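Local coordinates for protein acetylxylan esterase / glucomannan deacetylase (Cellvibrio japonicus, PDB 2W9X) that removes acetyl groups from plant cell wall polysaccharides, acting on acetylated xylan and, with a large preference, on glucomannan, at residues A285-Q296 with Q319-Y330. Residues are numbered along the deposited sequence; the frame is centred on the assembly and turned at random.
Sequences ARAQFILMNSDQ and QVEQIVFKGLDY. With GOL (glycerol), chain I.
Strands 288-294 and 320-325, joined through helix 300-314 in a beta-alpha-beta crossover, are the last two strands of the parallel sheet in the SGNH-hydrolase domain, 320-325 being outermost within the chain. Phe289, Leu291 and Asn293 each donate and accept one backbone hydrogen bond across the pair; that from Leu291 N to Glu321 O (2.7 Å) is nearly straight. On one face Val320 CG2 lies 3.8 Å from Leu291 CG, under helices 262-283 and 300-314. On the other, Ile290 CG2 meets Ile323 CD1 at 3.5 Å, while Glu321 runs alongside Ile290; its OE2, hydrogen-bonded to His352 NE2, accepts from a water that also donates to Phe289 O. Phe325 CG stands between its backbone N and carbonyl carbon (chi1 59°), turning the ring over the backbone of Asn293 and Ser294; Ser294 CA sits 3.7 Å above one face, offset toward the rim, and Met292 CG reaches the edge in plane. Tyr330 comes within about 6 Å of His336 (side chains), which probably activates the likely nucleophile Ser151. Just past the strand ends, Asp295 OD2 accepts from O3 of a glycerol, probably from the crystallisation liquor, and its anti lone pair receives Lys326 NZ in a 2.8 Å salt bridge; NZ also hydrogen-bonds to Gly314 O of the second subunit.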
ATOM      1  N   ALA B 285      -9.615  14.098   6.788  1.00 44.68           N
ATOM      2  CA  ALA B 285      -8.333  14.278   6.089  1.00 45.26           C
ATOM      3  C   ALA B 285      -7.194  13.385   6.597  1.00 45.46           C
ATOM      4  O   ALA B 285      -6.306  13.022   5.828  1.00 45.87           O
ATOM      5  CB  ALA B 285      -7.914  15.748   6.120  1.00 45.40           C
ATOM      6  N   ARG B 286      -7.241  13.028   7.878  1.00 45.94           N
ATOM      7  CA  ARG B 286      -6.212  12.189   8.515  1.00 46.45           C
ATOM      8  C   ARG B 286      -6.241  10.678   8.163  1.00 45.62           C
ATOM      9  O   ARG B 286      -5.201  10.005   8.214  1.00 45.84           O
ATOM     10  CB  ARG B 286      -6.191  12.427  10.049  1.00 46.89           C
ATOM     11  CG  ARG B 286      -7.209  11.649  10.939  1.00 47.52           C
ATOM     12  CD  ARG B 286      -7.241  12.286  12.355  1.00 48.25           C
ATOM     13  NE  ARG B 286      -7.976  11.506  13.363  1.00 51.20           N
ATOM     14  CZ  ARG B 286      -7.784  11.592  14.685  1.00 51.69           C
ATOM     15  NH1 ARG B 286      -6.859  12.406  15.187  1.00 52.52           N
ATOM     16  NH2 ARG B 286      -8.508  10.846  15.516  1.00 51.61           N
ATOM     17  N   ALA B 287      -7.418  10.170   7.790  1.00 44.35           N
ATOM     18  CA  ALA B 287      -7.634   8.739   7.546  1.00 42.87           C
ATOM     19  C   ALA B 287      -6.701   8.156   6.495  1.00 42.12           C
ATOM     20  O   ALA B 287      -6.519   8.716   5.418  1.00 41.26           O
ATOM     21  CB  ALA B 287      -9.075   8.485   7.152  1.00 43.13           C
ATOM     22  N   GLN B 288      -6.101   7.021   6.840  1.00 40.97           N
ATOM     23  CA  GLN B 288      -5.320   6.240   5.900  1.00 40.44           C
ATOM     24  C   GLN B 288      -6.072   4.935   5.619  1.00 39.09           C
ATOM     25  O   GLN B 288      -6.613   4.305   6.538  1.00 38.28           O
ATOM     26  CB  GLN B 288      -3.896   6.028   6.436  1.00 40.36           C
ATOM     27  CG  GLN B 288      -3.211   7.361   6.756  1.00 43.01           C
ATOM     28  CD  GLN B 288      -1.722   7.244   7.028  1.00 45.62           C
ATOM     29  OE1 GLN B 288      -0.968   6.680   6.226  1.00 48.62           O
ATOM     30  NE2 GLN B 288      -1.286   7.798   8.158  1.00 47.29           N
ATOM     31  N   PHE B 289      -6.133   4.563   4.340  1.00 37.87           N
ATOM     32  CA  PHE B 289      -7.066   3.549   3.860  1.00 37.27           C
ATOM     33  C   PHE B 289      -6.351   2.248   3.497  1.00 37.16           C
ATOM     34  O   PHE B 289      -5.264   2.260   2.917  1.00 36.50           O
ATOM     35  CB  PHE B 289      -7.846   4.067   2.637  1.00 36.65           C
ATOM     36  CG  PHE B 289      -8.729   5.263   2.928  1.00 37.27           C
ATOM     37  CD1 PHE B 289     -10.026   5.092   3.379  1.00 36.51           C
ATOM     38  CD2 PHE B 289      -8.250   6.567   2.748  1.00 37.05           C
ATOM     39  CE1 PHE B 289     -10.839   6.209   3.647  1.00 34.87           C
ATOM     40  CE2 PHE B 289      -9.053   7.674   2.997  1.00 37.43           C
ATOM     41  CZ  PHE B 289     -10.346   7.494   3.456  1.00 36.41           C
ATOM     42  N   ILE B 290      -6.973   1.130   3.854  1.00 37.47           N
ATOM     43  CA  ILE B 290      -6.478  -0.191   3.463  1.00 37.21           C
ATOM     44  C   ILE B 290      -7.604  -0.939   2.768  1.00 36.64           C
ATOM     45  O   ILE B 290      -8.635  -1.208   3.365  1.00 36.66           O
ATOM     46  CB  ILE B 290      -5.941  -0.996   4.659  1.00 37.27           C
ATOM     47  CG1 ILE B 290      -4.754  -0.264   5.313  1.00 38.02           C
ATOM     48  CG2 ILE B 290      -5.512  -2.417   4.216  1.00 36.93           C
ATOM     49  CD1 ILE B 290      -4.245  -0.911   6.588  1.00 38.47           C
ATOM     50  N   LEU B 291      -7.389  -1.283   1.504  1.00 35.33           N
ATOM     51  CA  LEU B 291      -8.405  -1.983   0.733  1.00 35.35           C
ATOM     52  C   LEU B 291      -8.039  -3.455   0.710  1.00 35.95           C
ATOM     53  O   LEU B 291      -7.005  -3.832   0.160  1.00 35.94           O
ATOM     54  CB  LEU B 291      -8.517  -1.389  -0.680  1.00 34.48           C
ATOM     55  CG  LEU B 291      -8.633   0.145  -0.743  1.00 33.56           C
ATOM     56  CD1 LEU B 291      -9.115   0.583  -2.141  1.00 31.96           C
ATOM     57  CD2 LEU B 291      -9.569   0.741   0.352  1.00 32.95           C
ATOM     58  N   MET B 292      -8.869  -4.261   1.358  1.00 36.44           N
ATOM     59  CA  MET B 292      -8.523  -5.636   1.715  1.00 38.76           C
ATOM     60  C   MET B 292      -9.448  -6.639   1.021  1.00 38.67           C
ATOM     61  O   MET B 292     -10.663  -6.540   1.154  1.00 39.10           O
ATOM     62  CB  MET B 292      -8.623  -5.760   3.242  1.00 38.97           C
ATOM     63  CG  MET B 292      -8.344  -7.134   3.811  1.00 41.26           C
ATOM     64  SD  MET B 292      -8.198  -6.945   5.591  1.00 42.23           S
ATOM     65  CE  MET B 292      -7.972  -8.660   6.039  1.00 41.15           C
ATOM     66  N   ASN B 293      -8.882  -7.576   0.250  1.00 38.11           N
ATOM     67  CA  ASN B 293      -9.679  -8.565  -0.478  1.00 38.55           C
ATOM     68  C   ASN B 293      -8.997  -9.932  -0.571  1.00 38.05           C
ATOM     69  O   ASN B 293      -7.819 -10.082  -0.256  1.00 38.62           O
ATOM     70  CB  ASN B 293     -10.100  -8.094  -1.896  1.00 38.02           C
ATOM     71  CG  ASN B 293     -10.954  -6.832  -1.876  1.00 42.35           C
ATOM     72  OD1 ASN B 293     -12.205  -6.888  -1.955  1.00 44.97           O
ATOM     73  ND2 ASN B 293     -10.289  -5.681  -1.797  1.00 41.45           N
ATOM     74  N   SER B 294      -9.772 -10.923  -0.996  1.00 37.92           N
ATOM     75  CA  SER B 294      -9.307 -12.309  -1.123  1.00 37.85           C
ATOM     76  C   SER B 294      -8.566 -12.498  -2.437  1.00 38.47           C
ATOM     77  O   SER B 294      -8.622 -11.623  -3.346  1.00 37.97           O
ATOM     78  CB  SER B 294     -10.508 -13.253  -1.135  1.00 37.09           C
ATOM     79  OG  SER B 294     -11.170 -13.116  -2.390  1.00 37.70           O
ATOM     80  N   ASP B 295      -7.905 -13.656  -2.536  1.00 37.83           N
ATOM     81  CA  ASP B 295      -7.276 -14.111  -3.760  1.00 38.15           C
ATOM     82  C   ASP B 295      -8.248 -15.012  -4.545  1.00 38.56           C
ATOM     83  O   ASP B 295      -7.827 -15.850  -5.326  1.00 38.62           O
ATOM     84  CB  ASP B 295      -5.978 -14.875  -3.434  1.00 37.85           C
ATOM     85  CG  ASP B 295      -6.215 -16.155  -2.569  1.00 38.26           C
ATOM     86  OD1 ASP B 295      -7.334 -16.406  -2.088  1.00 37.55           O
ATOM     87  OD2 ASP B 295      -5.242 -16.895  -2.348  1.00 37.73           O
ATOM     88  N   GLN B 296      -9.550 -14.849  -4.326  1.00 38.09           N
ATOM     89  CA  GLN B 296     -10.487 -15.761  -4.974  1.00 37.45           C
ATOM     90  C   GLN B 296     -11.142 -15.162  -6.228  1.00 37.42           C
ATOM     91  O   GLN B 296     -10.751 -14.082  -6.701  1.00 37.58           O
ATOM     92  CB  GLN B 296     -11.510 -16.272  -3.946  1.00 37.23           C
ATOM     93  CG  GLN B 296     -10.830 -17.058  -2.797  1.00 36.66           C
ATOM     94  CD  GLN B 296     -10.311 -18.413  -3.240  1.00 36.29           C
ATOM     95  OE1 GLN B 296     -11.085 -19.249  -3.690  1.00 37.64           O
ATOM     96  NE2 GLN B 296      -8.984 -18.633  -3.128  1.00 35.40           N
ATOM     97  N   GLN B 319      -2.695   8.091   0.300  1.00 39.23           N
ATOM     98  CA  GLN B 319      -2.710   7.305   1.555  1.00 39.70           C
ATOM     99  C   GLN B 319      -3.656   6.100   1.473  1.00 39.19           C
ATOM    100  O   GLN B 319      -4.585   5.940   2.258  1.00 39.32           O
ATOM    101  CB  GLN B 319      -2.969   8.195   2.795  1.00 40.45           C
ATOM    102  CG  GLN B 319      -4.305   8.968   2.816  1.00 43.56           C
ATOM    103  CD  GLN B 319      -4.216  10.336   2.168  1.00 47.16           C
ATOM    104  OE1 GLN B 319      -4.002  10.454   0.962  1.00 48.06           O
ATOM    105  NE2 GLN B 319      -4.398  11.390   2.972  1.00 49.69           N
ATOM    106  N   VAL B 320      -3.403   5.255   0.486  1.00 38.98           N
ATOM    107  CA  VAL B 320      -4.224   4.087   0.259  1.00 39.48           C
ATOM    108  C   VAL B 320      -3.317   2.918  -0.152  1.00 39.43           C
ATOM    109  O   VAL B 320      -2.335   3.088  -0.892  1.00 38.91           O
ATOM    110  CB  VAL B 320      -5.406   4.396  -0.735  1.00 39.54           C
ATOM    111  CG1 VAL B 320      -4.892   4.926  -2.066  1.00 41.00           C
ATOM    112  CG2 VAL B 320      -6.358   3.186  -0.912  1.00 39.76           C
ATOM    113  N   GLU B 321      -3.617   1.744   0.386  1.00 39.50           N
ATOM    114  CA  GLU B 321      -2.896   0.542   0.007  1.00 40.48           C
ATOM    115  C   GLU B 321      -3.823  -0.680  -0.098  1.00 39.64           C
ATOM    116  O   GLU B 321      -4.950  -0.673   0.414  1.00 39.67           O
ATOM    117  CB  GLU B 321      -1.696   0.296   0.942  1.00 40.80           C
ATOM    118  CG  GLU B 321      -2.029   0.259   2.419  1.00 43.37           C
ATOM    119  CD  GLU B 321      -0.823   0.544   3.351  1.00 42.94           C
ATOM    120  OE1 GLU B 321       0.366   0.416   2.947  1.00 45.00           O
ATOM    121  OE2 GLU B 321      -1.092   0.876   4.526  1.00 43.81           O
ATOM    122  N   GLN B 322      -3.352  -1.718  -0.780  1.00 38.78           N
ATOM    123  CA  GLN B 322      -4.122  -2.935  -0.951  1.00 37.90           C
ATOM    124  C   GLN B 322      -3.541  -4.059  -0.104  1.00 38.16           C
ATOM    125  O   GLN B 322      -2.310  -4.170   0.031  1.00 37.69           O
ATOM    126  CB  GLN B 322      -4.122  -3.333  -2.433  1.00 38.73           C
ATOM    127  CG  GLN B 322      -4.817  -4.667  -2.776  1.00 37.30           C
ATOM    128  CD  GLN B 322      -4.905  -4.899  -4.267  1.00 37.71           C
ATOM    129  OE1 GLN B 322      -4.045  -4.440  -5.023  1.00 38.94           O
ATOM    130  NE2 GLN B 322      -5.948  -5.624  -4.709  1.00 36.74           N
ATOM    131  N   ILE B 323      -4.428  -4.870   0.476  1.00 37.62           N
ATOM    132  CA  ILE B 323      -4.066  -6.160   1.086  1.00 38.13           C
ATOM    133  C   ILE B 323      -4.878  -7.245   0.390  1.00 37.74           C
ATOM    134  O   ILE B 323      -6.114  -7.113   0.215  1.00 38.64           O
ATOM    135  CB  ILE B 323      -4.282  -6.188   2.628  1.00 38.27           C
ATOM    136  CG1 ILE B 323      -3.257  -5.275   3.333  1.00 37.26           C
ATOM    137  CG2 ILE B 323      -4.214  -7.640   3.175  1.00 37.81           C
ATOM    138  CD1 ILE B 323      -3.432  -5.205   4.868  1.00 39.99           C
ATOM    139  N   VAL B 324      -4.174  -8.272  -0.086  1.00 37.68           N
ATOM    140  CA  VAL B 324      -4.818  -9.470  -0.639  1.00 37.62           C
ATOM    141  C   VAL B 324      -4.545 -10.631   0.307  1.00 38.08           C
ATOM    142  O   VAL B 324      -3.373 -10.996   0.539  1.00 37.87           O
ATOM    143  CB  VAL B 324      -4.305  -9.814  -2.045  1.00 36.85           C
ATOM    144  CG1 VAL B 324      -4.995 -11.062  -2.558  1.00 39.12           C
ATOM    145  CG2 VAL B 324      -4.503  -8.623  -2.987  1.00 35.20           C
ATOM    146  N   PHE B 325      -5.610 -11.199   0.875  1.00 37.68           N
ATOM    147  CA  PHE B 325      -5.409 -12.280   1.841  1.00 37.47           C
ATOM    148  C   PHE B 325      -5.559 -13.643   1.185  1.00 38.31           C
ATOM    149  O   PHE B 325      -6.285 -13.795   0.187  1.00 37.44           O
ATOM    150  CB  PHE B 325      -6.276 -12.125   3.109  1.00 37.03           C
ATOM    151  CG  PHE B 325      -7.763 -12.072   2.853  1.00 37.38           C
ATOM    152  CD1 PHE B 325      -8.503 -13.242   2.645  1.00 37.12           C
ATOM    153  CD2 PHE B 325      -8.438 -10.850   2.879  1.00 37.74           C
ATOM    154  CE1 PHE B 325      -9.885 -13.176   2.427  1.00 36.37           C
ATOM    155  CE2 PHE B 325      -9.817 -10.793   2.669  1.00 36.96           C
ATOM    156  CZ  PHE B 325     -10.525 -11.948   2.454  1.00 35.15           C
ATOM    157  N   LYS B 326      -4.838 -14.616   1.744  1.00 38.03           N
ATOM    158  CA  LYS B 326      -4.671 -15.947   1.161  1.00 38.90           C
ATOM    159  C   LYS B 326      -4.647 -17.004   2.267  1.00 38.72           C
ATOM    160  O   LYS B 326      -4.344 -16.698   3.429  1.00 37.80           O
ATOM    161  CB  LYS B 326      -3.327 -16.040   0.410  1.00 38.91           C
ATOM    162  CG  LYS B 326      -3.062 -14.946  -0.652  1.00 39.52           C
ATOM    163  CD  LYS B 326      -1.642 -15.074  -1.199  1.00 39.49           C
ATOM    164  CE  LYS B 326      -1.396 -16.416  -1.935  1.00 40.08           C
ATOM    165  NZ  LYS B 326      -2.501 -16.679  -2.897  1.00 40.73           N
ATOM    166  N   GLY B 327      -4.978 -18.237   1.897  1.00 38.49           N
ATOM    167  CA  GLY B 327      -4.701 -19.401   2.748  1.00 38.95           C
ATOM    168  C   GLY B 327      -5.643 -19.561   3.925  1.00 39.92           C
ATOM    169  O   GLY B 327      -5.232 -20.023   4.987  1.00 39.74           O
ATOM    170  N   LEU B 328      -6.910 -19.166   3.741  1.00 39.02           N
ATOM    171  CA  LEU B 328      -7.936 -19.377   4.751  1.00 38.66           C
ATOM    172  C   LEU B 328      -8.532 -20.762   4.599  1.00 38.51           C
ATOM    173  O   LEU B 328      -8.479 -21.327   3.507  1.00 38.97           O
ATOM    174  CB  LEU B 328      -9.031 -18.343   4.566  1.00 38.73           C
ATOM    175  CG  LEU B 328      -8.818 -16.938   5.154  1.00 39.33           C
ATOM    176  CD1 LEU B 328      -7.540 -16.330   4.755  1.00 40.25           C
ATOM    177  CD2 LEU B 328      -9.970 -16.030   4.708  1.00 38.11           C
ATOM    178  N   ASP B 329      -9.113 -21.310   5.669  1.00 38.12           N
ATOM    179  CA  ASP B 329      -9.818 -22.597   5.555  1.00 38.40           C
ATOM    180  C   ASP B 329     -11.311 -22.474   5.243  1.00 37.87           C
ATOM    181  O   ASP B 329     -11.935 -23.462   4.861  1.00 38.41           O
ATOM    182  CB  ASP B 329      -9.579 -23.523   6.758  1.00 37.99           C
ATOM    183  CG  ASP B 329     -10.061 -22.937   8.094  1.00 39.65           C
ATOM    184  OD1 ASP B 329     -11.046 -22.171   8.179  1.00 39.61           O
ATOM    185  OD2 ASP B 329      -9.449 -23.307   9.103  1.00 43.73           O
ATOM    186  N   TYR B 330     -11.871 -21.273   5.403  1.00 37.03           N
ATOM    187  CA  TYR B 330     -13.295 -21.043   5.141  1.00 37.48           C
ATOM    188  C   TYR B 330     -14.224 -22.139   5.728  1.00 37.75           C
ATOM    189  O   TYR B 330     -15.186 -22.558   5.071  1.00 37.91           O
ATOM    190  CB  TYR B 330     -13.565 -20.867   3.638  1.00 37.42           C
ATOM    191  CG  TYR B 330     -12.863 -19.679   3.005  1.00 38.24           C
ATOM    192  CD1 TYR B 330     -13.387 -18.383   3.132  1.00 37.64           C
ATOM    193  CD2 TYR B 330     -11.687 -19.849   2.263  1.00 38.31           C
ATOM    194  CE1 TYR B 330     -12.760 -17.267   2.533  1.00 38.33           C
ATOM    195  CE2 TYR B 330     -11.049 -18.733   1.663  1.00 38.64           C
ATOM    196  CZ  TYR B 330     -11.593 -17.453   1.815  1.00 37.84           C
ATOM    197  OH  TYR B 330     -10.983 -16.343   1.232  1.00 40.72           O
TER
HETATM  198  C1  GOL I1365      -8.324 -20.739   0.302  1.00 37.49           C
HETATM  199  O1  GOL I1365      -7.715 -19.772   1.113  1.00 35.01           O
HETATM  200  C2  GOL I1365      -7.243 -21.368  -0.563  1.00 39.24           C
HETATM  201  O2  GOL I1365      -7.928 -22.362  -1.321  1.00 39.98           O
HETATM  202  C3  GOL I1365      -6.521 -20.309  -1.440  1.00 38.45           C
HETATM  203  O3  GOL I1365      -5.695 -19.350  -0.749  1.00 34.65           O
HETATM  204  O   HOH W   1      -2.951   2.952   4.517  1.00 28.80           O
HETATM  205  O   HOH W   2      -8.567 -16.659   0.378  1.00 31.40           O